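Local coordinates for protein Ddb_g0293866 (Dictyostelium discoideum, PDB 5LW6) that binds ADP-ribose through this C-terminal macrodomain and, as part of a longer protein, probably senses DNA damage by recognising poly-ADP-ribose, at residues K44-D49 against E89-I94; L51-L56 against G142-A147; L56-I61 against S247-L252; E165-G170 against S203-E208; I192-N197 against Y209-V214. All coordinates share one frame; numbering follows the deposited sequence.

Contact 1: residues K44-D49 against E89-I94; sequences KKRLTD and EKEDDI
E91 reaches up from its turn and accepts the backbone N-H of K45, joining two irregular loops at the edge of the macrodomain: 44-49, which runs ahead of strand 55-59, and the loop 89-94, which leads from helix 70-87 into strand 95-101 and holds a type I beta turn from E91 to I94. The hydrogen bonding comes first. K45 N to E91 OE2 measures 2.8 Å and is almost straight, 173° at the hydrogen, yet the donor arrives from well above the carboxylate plane. The E91 carboxylate is also held by H88 at OE1 and by a salt bridge from R54 to OE2; R54 bridges to D93 OD1 as well, so one arginine holds E91 and D93, two of the turn's acids, and would probably stabilise their negative charge. Water 1 adds a second link, lying 2.8 Å from both K45 O and D93 OD1.

Van der Waals contacts fill in around these bonds. The K44 side chain crosses that of E91 at about a right angle, its CB 3.5 Å from E91 OE1, while K44 NZ stays 6.1 Å from E91 OE1, too far to pair, and the lysine makes a cation-pi contact with F87. R46 folds back through bends at chi2 (-66°) and chi3 (-69°), which swing its guanidinium over K90: K90 CB sits above the centre of one face, and CD lies 3.6 Å from R46 NH1. At the far end T48 presents its methyl to the D93 carboxylate, CG2 standing 3.8 Å from OD1.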
# COMPACT_ATOMS: atom_id res chain seq x y z
N LYS A 44 -1.72 8.95 -17.49
CA LYS A 44 -0.85 8.18 -18.41
C LYS A 44 0.42 8.99 -18.65
O LYS A 44 0.38 10.25 -18.84
CB LYS A 44 -1.48 7.90 -19.78
CG LYS A 44 -2.76 7.07 -19.71
CD LYS A 44 -3.15 6.50 -21.10
CE LYS A 44 -4.49 5.75 -21.02
NZ LYS A 44 -5.60 6.73 -21.07
N LYS A 45 1.52 8.27 -18.60
CA LYS A 45 2.87 8.81 -18.89
C LYS A 45 3.64 7.83 -19.71
O LYS A 45 4.08 6.78 -19.19
CB LYS A 45 3.66 9.07 -17.61
CG LYS A 45 3.00 10.00 -16.65
CD LYS A 45 3.83 10.11 -15.37
CE LYS A 45 3.09 10.97 -14.34
NZ LYS A 45 3.96 11.31 -13.18
N ARG A 46 3.92 8.16 -20.96
CA ARG A 46 4.60 7.17 -21.80
C ARG A 46 6.09 7.29 -21.66
O ARG A 46 6.80 6.30 -21.57
CB ARG A 46 4.17 7.28 -23.26
CG ARG A 46 2.83 6.57 -23.53
CD ARG A 46 2.86 5.03 -23.35
NE ARG A 46 3.64 4.30 -24.37
CZ ARG A 46 3.19 3.91 -25.56
NH1 ARG A 46 1.92 4.17 -25.93
NH2 ARG A 46 3.99 3.24 -26.38
N LEU A 47 6.58 8.52 -21.63
CA LEU A 47 8.01 8.79 -21.41
C LEU A 47 8.09 9.19 -19.93
O LEU A 47 7.30 9.97 -19.44
CB LEU A 47 8.45 9.96 -22.29
CG LEU A 47 8.38 9.69 -23.82
CD1 LEU A 47 8.62 10.99 -24.55
CD2 LEU A 47 9.44 8.66 -24.17
N THR A 48 9.03 8.63 -19.21
CA THR A 48 9.20 8.86 -17.77
C THR A 48 10.68 9.02 -17.41
O THR A 48 11.58 8.74 -18.18
CB THR A 48 8.66 7.69 -16.93
OG1 THR A 48 9.39 6.49 -17.26
CG2 THR A 48 7.12 7.50 -17.14
N ASP A 49 10.89 9.61 -16.27
CA ASP A 49 12.21 9.73 -15.66
C ASP A 49 12.48 8.44 -14.90
O ASP A 49 11.64 8.02 -14.08
CB ASP A 49 12.16 10.89 -14.70
CG ASP A 49 13.51 11.18 -14.03
OD1 ASP A 49 14.47 10.36 -14.10
OD2 ASP A 49 13.57 12.28 -13.44
N GLU A 89 -2.05 0.53 -19.80
CA GLU A 89 -1.50 -0.41 -20.76
C GLU A 89 -0.26 0.27 -21.48
O GLU A 89 -0.28 1.43 -21.82
CB GLU A 89 -2.56 -0.81 -21.80
CG GLU A 89 -3.04 0.35 -22.66
CD GLU A 89 -3.70 -0.06 -24.02
OE1 GLU A 89 -4.00 -1.27 -24.23
OE2 GLU A 89 -3.94 0.84 -24.87
N LYS A 90 0.79 -0.47 -21.68
CA LYS A 90 1.93 0.10 -22.42
C LYS A 90 2.84 1.01 -21.61
O LYS A 90 3.72 1.58 -22.19
CB LYS A 90 1.51 0.92 -23.65
CG LYS A 90 0.65 0.17 -24.66
CD LYS A 90 0.37 0.97 -25.93
CE LYS A 90 -0.39 0.05 -26.88
NZ LYS A 90 -0.80 0.66 -28.18
N GLU A 91 2.59 1.20 -20.32
CA GLU A 91 3.49 2.01 -19.49
C GLU A 91 4.37 1.05 -18.74
O GLU A 91 4.01 0.54 -17.68
CB GLU A 91 2.69 2.90 -18.58
CG GLU A 91 2.07 4.05 -19.37
CD GLU A 91 1.03 4.84 -18.62
OE1 GLU A 91 -0.19 4.76 -18.95
OE2 GLU A 91 1.40 5.61 -17.73
N ASP A 92 5.56 0.80 -19.25
CA ASP A 92 6.39 -0.26 -18.70
C ASP A 92 7.20 0.16 -17.49
O ASP A 92 7.88 -0.64 -16.96
CB ASP A 92 7.37 -0.72 -19.80
CG ASP A 92 6.66 -1.16 -21.09
OD1 ASP A 92 5.48 -1.60 -21.00
OD2 ASP A 92 7.31 -1.08 -22.19
N ASP A 93 7.11 1.42 -17.01
CA ASP A 93 7.79 1.78 -15.78
C ASP A 93 7.11 1.25 -14.49
O ASP A 93 7.70 1.25 -13.42
CB ASP A 93 7.98 3.30 -15.61
CG ASP A 93 6.69 4.02 -15.40
OD1 ASP A 93 5.85 3.99 -16.33
OD2 ASP A 93 6.53 4.66 -14.31
N ILE A 94 5.84 0.89 -14.62
CA ILE A 94 5.01 0.50 -13.53
C ILE A 94 5.35 -0.91 -13.14
O ILE A 94 5.47 -1.84 -13.95
CB ILE A 94 3.53 0.57 -13.96
CG1 ILE A 94 3.10 2.00 -14.16
CG2 ILE A 94 2.70 -0.07 -12.89
CD1 ILE A 94 1.78 2.18 -14.88
O HOH W 1 5.79 4.51 -19.03

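Contact 2: residues L51-L56 against G142-A147; sequences LKERSL and GCKLFA
S55 OG works in two directions at once: it donates to E53 OE2 at a short 2.5 Å and accepts the backbone N-H of K144, with 2.9 Å between K144 N and S55 OG and 166° at the hydrogen. Setting OG between the backbone N and the carbonyl carbon (chi1 42°) turns the hydroxyl to this junction, where loop 51-54 passes into strand 55-59. The hydroxyl meets E53 OE2 from above the carboxylate plane. One residue on, L145 N donates to S55 O over 2.9 Å, nearly in line with the carbonyl, and L56 pairs with L145 as a parallel bridge, starting the central pairing of strands 55-59 and 145-149 in the macrodomain sheet.

K144 lays its aliphatic chain across E53 at about a right angle, bringing CE to 3.6 Å from E53 CG. A bend at chi4 (-80°) then carries NZ to water 2, which donates in turn to L51 O; NZ stays 5.2 Å from E53 OE2, so the two charges do not pair directly. With an alanine at E53, the S55 hydroxyl would probably lose its acceptor and be freer to turn, and the K144 chain would lose the methylene it lies against.

On the L56 side, CD1 packs 3.7 Å from L145 CB and also reaches the A147 methyl, while C143 SG rests against the L56 carbonyl carbon. The carboxylate thus fixes the serine hydroxyl, and the hydroxyl a main-chain N-H, so a carboxylate, a hydroxyl and an amide are linked in series at the edge of the apolar strand pairing.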
# COMPACT_ATOMS: atom_id res chain seq x y z
N LEU A 51 14.35 7.86 -12.51
CA LEU A 51 14.35 8.13 -11.10
C LEU A 51 12.97 8.26 -10.46
O LEU A 51 12.87 8.32 -9.22
CB LEU A 51 15.15 9.38 -10.83
CG LEU A 51 16.61 9.37 -11.27
CD1 LEU A 51 17.24 10.72 -10.91
CD2 LEU A 51 17.42 8.21 -10.73
N LYS A 52 11.92 8.37 -11.27
CA LYS A 52 10.58 8.53 -10.84
C LYS A 52 9.75 7.29 -11.21
O LYS A 52 8.53 7.35 -11.35
CB LYS A 52 9.99 9.80 -11.38
CG LYS A 52 10.69 11.00 -10.75
CD LYS A 52 10.27 12.28 -11.39
CE LYS A 52 10.79 13.46 -10.57
NZ LYS A 52 11.11 14.65 -11.44
N GLU A 53 10.42 6.16 -11.42
CA GLU A 53 9.73 4.92 -11.84
C GLU A 53 8.60 4.55 -10.83
O GLU A 53 8.78 4.68 -9.61
CB GLU A 53 10.68 3.75 -12.00
CG GLU A 53 10.93 2.97 -10.78
CD GLU A 53 11.62 1.60 -10.96
OE1 GLU A 53 11.95 1.15 -12.09
OE2 GLU A 53 11.79 0.97 -9.90
N ARG A 54 7.45 4.15 -11.38
CA ARG A 54 6.26 3.82 -10.58
C ARG A 54 6.36 2.38 -10.08
O ARG A 54 5.55 1.51 -10.45
CB ARG A 54 5.03 4.11 -11.35
CG ARG A 54 4.73 5.59 -11.46
CD ARG A 54 3.55 5.89 -12.39
NE ARG A 54 3.89 5.54 -13.73
CZ ARG A 54 3.11 5.73 -14.77
NH1 ARG A 54 1.90 6.25 -14.59
NH2 ARG A 54 3.56 5.43 -15.99
N SER A 55 7.32 2.10 -9.18
CA SER A 55 7.53 0.74 -8.68
C SER A 55 7.02 0.80 -7.22
O SER A 55 7.60 1.52 -6.42
CB SER A 55 8.97 0.27 -8.70
OG SER A 55 9.89 1.23 -8.27
N LEU A 56 5.95 0.09 -6.92
CA LEU A 56 5.26 0.14 -5.62
C LEU A 56 5.17 -1.22 -4.99
O LEU A 56 4.63 -2.12 -5.59
CB LEU A 56 3.84 0.65 -5.77
CG LEU A 56 2.98 0.65 -4.50
CD1 LEU A 56 3.46 1.61 -3.44
CD2 LEU A 56 1.56 0.92 -4.97
N GLY A 142 13.02 -3.87 -4.59
CA GLY A 142 13.33 -3.05 -5.74
C GLY A 142 12.24 -2.03 -6.10
O GLY A 142 12.05 -1.73 -7.30
N CYS A 143 11.53 -1.52 -5.10
CA CYS A 143 10.42 -0.60 -5.38
C CYS A 143 10.75 0.74 -4.79
O CYS A 143 11.21 0.80 -3.65
CB CYS A 143 9.12 -1.09 -4.79
SG CYS A 143 8.49 -2.60 -5.66
N LYS A 144 10.53 1.80 -5.55
CA LYS A 144 10.78 3.13 -5.11
C LYS A 144 9.76 3.69 -4.12
O LYS A 144 10.07 4.65 -3.36
CB LYS A 144 10.97 4.07 -6.30
CG LYS A 144 12.26 3.76 -7.02
CD LYS A 144 12.54 4.86 -8.03
CE LYS A 144 13.69 4.47 -9.01
NZ LYS A 144 14.92 4.73 -8.23
N LEU A 145 8.56 3.09 -4.12
CA LEU A 145 7.50 3.48 -3.24
C LEU A 145 7.12 2.25 -2.37
O LEU A 145 6.96 1.17 -2.87
CB LEU A 145 6.23 4.01 -3.93
CG LEU A 145 6.45 5.25 -4.81
CD1 LEU A 145 6.87 4.73 -6.15
CD2 LEU A 145 5.16 6.08 -4.92
N PHE A 146 7.05 2.46 -1.07
CA PHE A 146 6.78 1.37 -0.12
C PHE A 146 5.58 1.80 0.73
O PHE A 146 5.67 2.81 1.41
CB PHE A 146 7.99 1.10 0.77
CG PHE A 146 7.82 -0.12 1.64
CD1 PHE A 146 7.18 -0.05 2.86
CD2 PHE A 146 8.22 -1.33 1.20
CE1 PHE A 146 6.96 -1.16 3.66
CE2 PHE A 146 8.06 -2.46 1.98
CZ PHE A 146 7.40 -2.42 3.17
N ALA A 147 4.50 1.03 0.67
CA ALA A 147 3.25 1.33 1.38
C ALA A 147 3.15 0.44 2.60
O ALA A 147 3.48 -0.78 2.55
CB ALA A 147 2.07 1.09 0.51
O HOH W 2 14.95 7.57 -7.41

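Contact 3: residues L56-I61 against S247-L252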
# COMPACT_ATOMS: atom_id res chain seq x y z
N LEU A 56 5.95 0.09 -6.92
CA LEU A 56 5.26 0.14 -5.62
C LEU A 56 5.17 -1.22 -4.99
O LEU A 56 4.63 -2.12 -5.59
CB LEU A 56 3.84 0.65 -5.77
CG LEU A 56 2.98 0.65 -4.50
CD1 LEU A 56 3.46 1.61 -3.44
CD2 LEU A 56 1.56 0.92 -4.97
N ALA A 57 5.64 -1.32 -3.73
CA ALA A 57 5.46 -2.46 -2.90
C ALA A 57 4.37 -2.14 -1.92
O ALA A 57 4.41 -1.09 -1.28
CB ALA A 57 6.73 -2.78 -2.13
N PHE A 58 3.33 -2.99 -1.85
CA PHE A 58 2.17 -2.61 -1.04
C PHE A 58 1.57 -3.84 -0.42
O PHE A 58 1.75 -4.90 -0.95
CB PHE A 58 1.12 -1.84 -1.84
CG PHE A 58 0.50 -2.59 -2.99
CD1 PHE A 58 1.16 -2.70 -4.19
CD2 PHE A 58 -0.74 -3.16 -2.85
CE1 PHE A 58 0.59 -3.40 -5.25
CE2 PHE A 58 -1.36 -3.84 -3.91
CZ PHE A 58 -0.68 -3.94 -5.14
N PRO A 59 0.94 -3.68 0.75
CA PRO A 59 0.29 -4.80 1.36
C PRO A 59 -1.07 -5.16 0.72
O PRO A 59 -1.61 -4.39 -0.07
CB PRO A 59 0.15 -4.32 2.82
CG PRO A 59 -0.18 -2.91 2.66
CD PRO A 59 0.73 -2.44 1.52
N PHE A 60 -1.55 -6.38 1.01
CA PHE A 60 -2.89 -6.84 0.66
C PHE A 60 -3.82 -6.18 1.68
O PHE A 60 -4.05 -6.67 2.80
CB PHE A 60 -2.88 -8.35 0.71
CG PHE A 60 -4.12 -9.04 0.24
CD1 PHE A 60 -5.07 -8.41 -0.53
CD2 PHE A 60 -4.28 -10.45 0.48
CE1 PHE A 60 -6.17 -9.08 -1.03
CE2 PHE A 60 -5.42 -11.12 -0.01
CZ PHE A 60 -6.37 -10.43 -0.74
N ILE A 61 -4.28 -4.99 1.30
CA ILE A 61 -4.80 -4.03 2.27
C ILE A 61 -5.89 -4.63 3.13
O ILE A 61 -6.83 -5.23 2.59
CB ILE A 61 -5.24 -2.73 1.56
CG1 ILE A 61 -4.11 -2.21 0.62
CG2 ILE A 61 -5.84 -1.76 2.56
CD1 ILE A 61 -4.51 -0.93 -0.09
N SER A 247 -6.86 5.77 -3.82
CA SER A 247 -5.94 6.71 -3.22
C SER A 247 -4.50 6.29 -3.37
O SER A 247 -3.60 7.13 -3.66
CB SER A 247 -6.27 6.82 -1.74
OG SER A 247 -7.49 7.47 -1.66
N LEU A 248 -4.22 5.03 -3.11
CA LEU A 248 -2.87 4.52 -3.25
C LEU A 248 -2.35 4.70 -4.66
O LEU A 248 -1.23 5.14 -4.90
CB LEU A 248 -2.87 3.07 -2.79
CG LEU A 248 -1.56 2.33 -2.95
CD1 LEU A 248 -0.45 3.00 -2.14
CD2 LEU A 248 -1.77 0.88 -2.52
N PHE A 249 -3.15 4.30 -5.65
CA PHE A 249 -2.72 4.37 -7.01
C PHE A 249 -2.73 5.79 -7.51
O PHE A 249 -1.89 6.17 -8.32
CB PHE A 249 -3.58 3.46 -7.91
CG PHE A 249 -3.41 2.00 -7.62
CD1 PHE A 249 -2.15 1.46 -7.24
CD2 PHE A 249 -4.45 1.17 -7.67
CE1 PHE A 249 -2.01 0.10 -6.93
CE2 PHE A 249 -4.31 -0.20 -7.37
CZ PHE A 249 -3.10 -0.72 -7.02
N ASN A 250 -3.56 6.64 -6.94
CA ASN A 250 -3.45 8.06 -7.24
C ASN A 250 -2.10 8.62 -6.77
O ASN A 250 -1.47 9.40 -7.48
CB ASN A 250 -4.56 8.86 -6.57
CG ASN A 250 -5.89 8.64 -7.21
OD1 ASN A 250 -5.99 8.08 -8.28
ND2 ASN A 250 -6.94 9.13 -6.56
N ALA A 251 -1.64 8.22 -5.60
CA ALA A 251 -0.34 8.62 -5.11
C ALA A 251 0.75 8.13 -6.04
O ALA A 251 1.73 8.82 -6.31
CB ALA A 251 -0.12 8.13 -3.73
N LEU A 252 0.63 6.91 -6.51
CA LEU A 252 1.62 6.37 -7.40
C LEU A 252 1.73 7.21 -8.65
O LEU A 252 2.84 7.48 -9.13
CB LEU A 252 1.28 4.90 -7.70
CG LEU A 252 2.28 4.15 -8.53
CD1 LEU A 252 3.67 4.17 -7.93
CD2 LEU A 252 1.74 2.71 -8.76
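L248 meets three residues of the strand and the turn after it. Its end faces L56 tip to tip, with L56 CD2 4.0 Å from L248 CG, while its CD2 methyl sits 4.0 Å from F58 CB and 4.1 Å from I61 CD1; the I61 and L248 side chains slide past each other in opposite directions. L252, one helical turn on, brings CD1 to 4.1 Å from L56 CB. F249 completes the first shell. Its edge is directed at the face of F58 in a T-shaped pair, ring planes 87° apart and centroids 6.0 Å apart, and L56 CD2 lies at that same edge, near the F249 plane.

Behind these contacts, the F58 CG takes the rotamer between backbone N and carbonyl carbon (chi1 62°), which directs the ring into the core, where I81, L96 and M98 pack on it. Y84 stacks on F249, and the Y245 hydroxyl is hydrogen-bonded to I61 N. Strand 55-59 and helix 237-253 run close to antiparallel, their local axes 166° apart and 10.9 Å at closest approach, side chains from both filling the space. No hydrogen bond crosses between the segments: their contact is purely apolar, and the helix's polar tie to I61 comes from Y245, outside them.

Contact 4: residues E165-G170 against S203-E208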
# COMPACT_ATOMS: atom_id res chain seq x y z
N GLU A 165 11.54 1.40 12.93
CA GLU A 165 12.90 1.35 13.48
C GLU A 165 13.96 1.67 12.45
O GLU A 165 14.92 2.36 12.72
CB GLU A 165 13.09 0.02 14.13
CG GLU A 165 12.32 0.15 15.41
CD GLU A 165 12.13 -1.08 16.23
OE1 GLU A 165 11.26 -0.96 17.12
OE2 GLU A 165 12.79 -2.14 16.06
N MSE A 166 13.69 1.27 11.22
CA MSE A 166 14.55 1.51 10.14
C MSE A 166 14.56 2.95 9.68
O MSE A 166 15.52 3.37 9.15
CB MSE A 166 14.16 0.56 8.99
CG MSE A 166 14.38 -0.89 9.40
SE MSE A 166 13.49 -2.06 8.02
CE MSE A 166 14.94 -1.96 6.71
N LEU A 167 13.47 3.68 9.90
CA LEU A 167 13.29 5.09 9.48
C LEU A 167 13.78 6.03 10.57
O LEU A 167 14.11 7.17 10.27
CB LEU A 167 11.79 5.39 9.23
CG LEU A 167 11.18 4.71 7.98
CD1 LEU A 167 9.67 4.65 8.02
CD2 LEU A 167 11.68 5.43 6.73
N ASP A 168 13.85 5.48 11.79
CA ASP A 168 13.91 6.19 13.09
C ASP A 168 12.54 6.76 13.46
O ASP A 168 12.10 7.73 12.85
CB ASP A 168 14.92 7.31 13.13
CG ASP A 168 15.08 7.87 14.56
OD1 ASP A 168 15.77 7.21 15.36
OD2 ASP A 168 14.44 8.90 14.89
N THR A 169 11.88 6.13 14.41
CA THR A 169 10.49 6.45 14.77
C THR A 169 10.26 7.93 15.03
O THR A 169 9.36 8.52 14.46
CB THR A 169 10.06 5.63 15.97
OG1 THR A 169 10.14 4.25 15.63
CG2 THR A 169 8.64 5.95 16.39
N GLY A 170 11.08 8.52 15.90
CA GLY A 170 10.86 9.92 16.29
C GLY A 170 10.99 10.82 15.09
O GLY A 170 10.15 11.72 14.84
N SER A 203 18.57 6.81 5.89
CA SER A 203 17.95 5.53 6.31
C SER A 203 18.44 4.41 5.40
O SER A 203 18.57 4.59 4.21
CB SER A 203 16.42 5.59 6.20
OG SER A 203 15.76 4.28 6.47
N ILE A 204 18.60 3.21 5.95
CA ILE A 204 18.87 2.03 5.11
C ILE A 204 17.80 1.86 4.04
O ILE A 204 18.04 1.37 2.93
CB ILE A 204 18.95 0.76 6.02
CG1 ILE A 204 19.46 -0.43 5.23
CG2 ILE A 204 17.61 0.44 6.63
CD1 ILE A 204 19.95 -1.53 6.09
N LEU A 205 16.58 2.28 4.37
CA LEU A 205 15.50 2.09 3.45
C LEU A 205 15.79 2.84 2.15
O LEU A 205 15.44 2.37 1.05
CB LEU A 205 14.15 2.52 4.01
CG LEU A 205 13.74 1.58 5.08
CD1 LEU A 205 12.72 2.34 5.86
CD2 LEU A 205 13.23 0.26 4.63
N HIS A 206 16.35 4.03 2.25
CA HIS A 206 16.65 4.83 1.08
C HIS A 206 17.98 4.50 0.42
O HIS A 206 18.08 4.23 -0.76
CB HIS A 206 16.63 6.32 1.47
CG HIS A 206 16.90 7.24 0.30
ND1 HIS A 206 16.15 7.21 -0.84
CD2 HIS A 206 17.87 8.17 0.07
CE1 HIS A 206 16.63 8.06 -1.73
NE2 HIS A 206 17.68 8.66 -1.20
N LYS A 207 19.04 4.49 1.24
CA LYS A 207 20.38 4.33 0.75
C LYS A 207 20.68 2.96 0.22
O LYS A 207 21.38 2.83 -0.81
CB LYS A 207 21.37 4.67 1.86
CG LYS A 207 21.47 6.16 2.13
CD LYS A 207 22.14 6.92 0.97
CE LYS A 207 22.47 8.35 1.37
NZ LYS A 207 22.62 9.23 0.15
N GLU A 208 20.23 1.94 0.91
CA GLU A 208 20.48 0.56 0.51
C GLU A 208 19.33 -0.06 -0.23
O GLU A 208 19.52 -0.81 -1.19
CB GLU A 208 20.81 -0.30 1.71
CG GLU A 208 22.28 -0.22 2.13
CD GLU A 208 22.70 1.18 2.45
OE1 GLU A 208 22.19 1.74 3.48
OE2 GLU A 208 23.48 1.74 1.61
O HOH W 3 18.42 2.91 8.83
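M166, built as selenomethionine for the crystal, crosses L205 at about a right angle and I204 obliquely. The turn about its CG-SE bond (chi3 81°) brings the terminal methyl against both, M166 CE standing 3.6 Å from I204 CG2 and a tight 3.5 Å from L205 CD2. The other L205 methyl is directed to L167: those two side chains also cross at nearly a right angle, and L167 CD2 to L205 CD1 is only 3.4 Å, closer than carbons usually pack.

Beside these apolar contacts, S203 does the polar work. S203 OG donates to M166 O at 2.8 Å, coming from above the carbonyl plane, 46° out of it. S203 OG also accepts from L205 N at 3.0 Å as the N-cap of helix 204-207. Water 3 donates to M166 O as well and accepts from I204 N, bridging the carbonyl to the first turn of that helix. Replacing S203 with an alanine is likely to leave L205 N without its cap and M166 O without its hydroxyl donor.

The contact joins the C-terminal turn of helix 161-167, just before D168 caps helix 169-179, to the N-terminus of short helix 204-207; F139 and Y209 pack on M166, and L163 on L205.

Contact 5: residues I192-N197 against Y209-V214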
# COMPACT_ATOMS: atom_id res chain seq x y z
N ILE A 192 5.15 10.14 2.26
CA ILE A 192 6.20 10.89 2.88
C ILE A 192 7.48 10.57 2.12
O ILE A 192 7.90 9.45 2.11
CB ILE A 192 6.36 10.50 4.36
CG1 ILE A 192 5.09 10.88 5.14
CG2 ILE A 192 7.55 11.17 5.07
CD1 ILE A 192 4.52 9.69 5.77
N SER A 193 8.09 11.55 1.51
CA SER A 193 9.34 11.35 0.81
C SER A 193 10.51 11.17 1.78
O SER A 193 10.65 11.92 2.74
CB SER A 193 9.62 12.52 -0.11
OG SER A 193 10.95 12.45 -0.66
N LEU A 194 11.31 10.13 1.60
CA LEU A 194 12.58 9.97 2.29
C LEU A 194 13.67 10.86 1.66
O LEU A 194 14.70 11.09 2.23
CB LEU A 194 13.04 8.52 2.30
CG LEU A 194 12.01 7.50 2.74
CD1 LEU A 194 12.56 6.11 2.86
CD2 LEU A 194 11.38 7.92 4.04
N GLN A 195 13.43 11.35 0.46
CA GLN A 195 14.41 12.21 -0.26
C GLN A 195 14.44 13.65 0.09
O GLN A 195 15.50 14.20 0.33
CB GLN A 195 14.17 12.16 -1.75
CG GLN A 195 14.44 10.82 -2.31
CD GLN A 195 14.35 10.83 -3.82
OE1 GLN A 195 13.26 10.95 -4.40
NE2 GLN A 195 15.50 10.67 -4.47
N ASN A 196 13.29 14.30 0.04
CA ASN A 196 13.25 15.75 0.10
C ASN A 196 13.23 16.03 1.53
O ASN A 196 12.73 17.03 1.92
CB ASN A 196 11.98 16.30 -0.51
CG ASN A 196 11.63 15.62 -1.83
OD1 ASN A 196 12.51 15.28 -2.62
ND2 ASN A 196 10.35 15.45 -2.07
N ASN A 197 13.69 15.08 2.32
CA ASN A 197 13.27 15.02 3.72
C ASN A 197 14.39 15.03 4.70
O ASN A 197 14.21 14.60 5.88
N TYR A 209 18.13 0.21 0.19
CA TYR A 209 16.99 -0.54 -0.39
C TYR A 209 16.21 0.26 -1.44
O TYR A 209 15.28 -0.23 -2.05
CB TYR A 209 16.06 -1.02 0.70
CG TYR A 209 16.65 -2.02 1.67
CD1 TYR A 209 17.61 -2.98 1.26
CD2 TYR A 209 16.33 -1.97 3.02
CE1 TYR A 209 18.14 -3.87 2.19
CE2 TYR A 209 16.87 -2.85 3.95
CZ TYR A 209 17.79 -3.79 3.53
OH TYR A 209 18.26 -4.70 4.38
N GLY A 210 16.68 1.44 -1.73
CA GLY A 210 16.22 2.22 -2.88
C GLY A 210 14.84 2.79 -2.79
O GLY A 210 14.25 3.20 -3.85
N ILE A 211 14.33 2.91 -1.59
CA ILE A 211 12.98 3.46 -1.34
C ILE A 211 13.06 4.95 -1.29
O ILE A 211 13.85 5.53 -0.47
CB ILE A 211 12.33 2.87 -0.06
CG1 ILE A 211 12.03 1.35 -0.22
CG2 ILE A 211 11.06 3.64 0.26
CD1 ILE A 211 11.89 0.55 1.07
N ASP A 212 12.26 5.64 -2.10
CA ASP A 212 12.16 7.10 -2.07
C ASP A 212 11.01 7.67 -1.29
O ASP A 212 11.11 8.81 -0.79
CB ASP A 212 12.08 7.66 -3.47
CG ASP A 212 13.36 7.41 -4.26
OD1 ASP A 212 14.44 7.27 -3.65
OD2 ASP A 212 13.26 7.29 -5.51
N ILE A 213 9.90 6.92 -1.23
CA ILE A 213 8.67 7.39 -0.64
C ILE A 213 8.05 6.25 0.16
O ILE A 213 7.93 5.15 -0.33
CB ILE A 213 7.63 7.87 -1.73
CG1 ILE A 213 8.17 9.02 -2.56
CG2 ILE A 213 6.26 8.18 -1.08
CD1 ILE A 213 7.56 9.02 -3.94
N VAL A 214 7.67 6.52 1.40
CA VAL A 214 6.87 5.62 2.27
C VAL A 214 5.43 6.17 2.33
O VAL A 214 5.23 7.34 2.54
CB VAL A 214 7.48 5.50 3.71
CG1 VAL A 214 6.52 4.75 4.62
CG2 VAL A 214 8.85 4.83 3.64
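Strands 189-193 and 213-217 pair antiparallel here, I192 and V214 forming a hydrogen-bonded pair (I192 N to V214 O 2.8 Å, V214 N to I192 O 3.0 Å) and S193 with I213 the non-hydrogen-bonded pair beside it. As the strand ends, L194 N still reaches D212 O at 2.7 Å, although the donor is tilted 34° from the carbonyl plane.

L194 carries the apolar part: CD1 touches I211 CG2 at 3.9 Å and V214 CG2 at 4.0 Å, with the side chains crossing obliquely. Q195 lies over D212 instead, its amide stacked on the carboxylate with the planes 5° apart and Q195 OE1 3.5 Å from D212 CG. This is flat packing with no hydrogen bond between the two groups. With chi1 at 171°, S193 OG swings out opposite its backbone N and accepts from the main chain of Q195. N196 N donates to S193 OG too, at 3.1 Å; this ST turn and ST motif hold the chain as it leaves the strand.

Strand 189-193 is the outermost on this side of the sheet, while 213-217 goes on to pair with 145-149 through I213 and F146. Helix 169-179 covers I192 and V214 with F172, L167 of helix 161-167 packs on L194, and helix 204-207 sets H206 against Q195 and D212.

Overall arrangement
Contacts 2, 3 and 5 all build on one mixed sheet. Contacts 2 and 3 share L56, their centres 10 Å apart, and A147 N probably bonds to A57 O (2.9 Å) as the strands continue. Contact 5 extends the sheet on the other side of strand 145-149, its centre 9 Å from contact 2, where K144 O lies 2.7 Å from D212 N. Contact 4 adds helix 204-207, tied to contact 5 by H206 ND1 and I211 O at 2.9 Å. Contact 1 hangs off contact 2 through R54, whose NH2 is 2.7 Å from D93 OD1, and stands about 29 Å, centre to centre, from contact 4. Together they describe the framework of the macrodomain and do not by themselves place its ADP-ribose site.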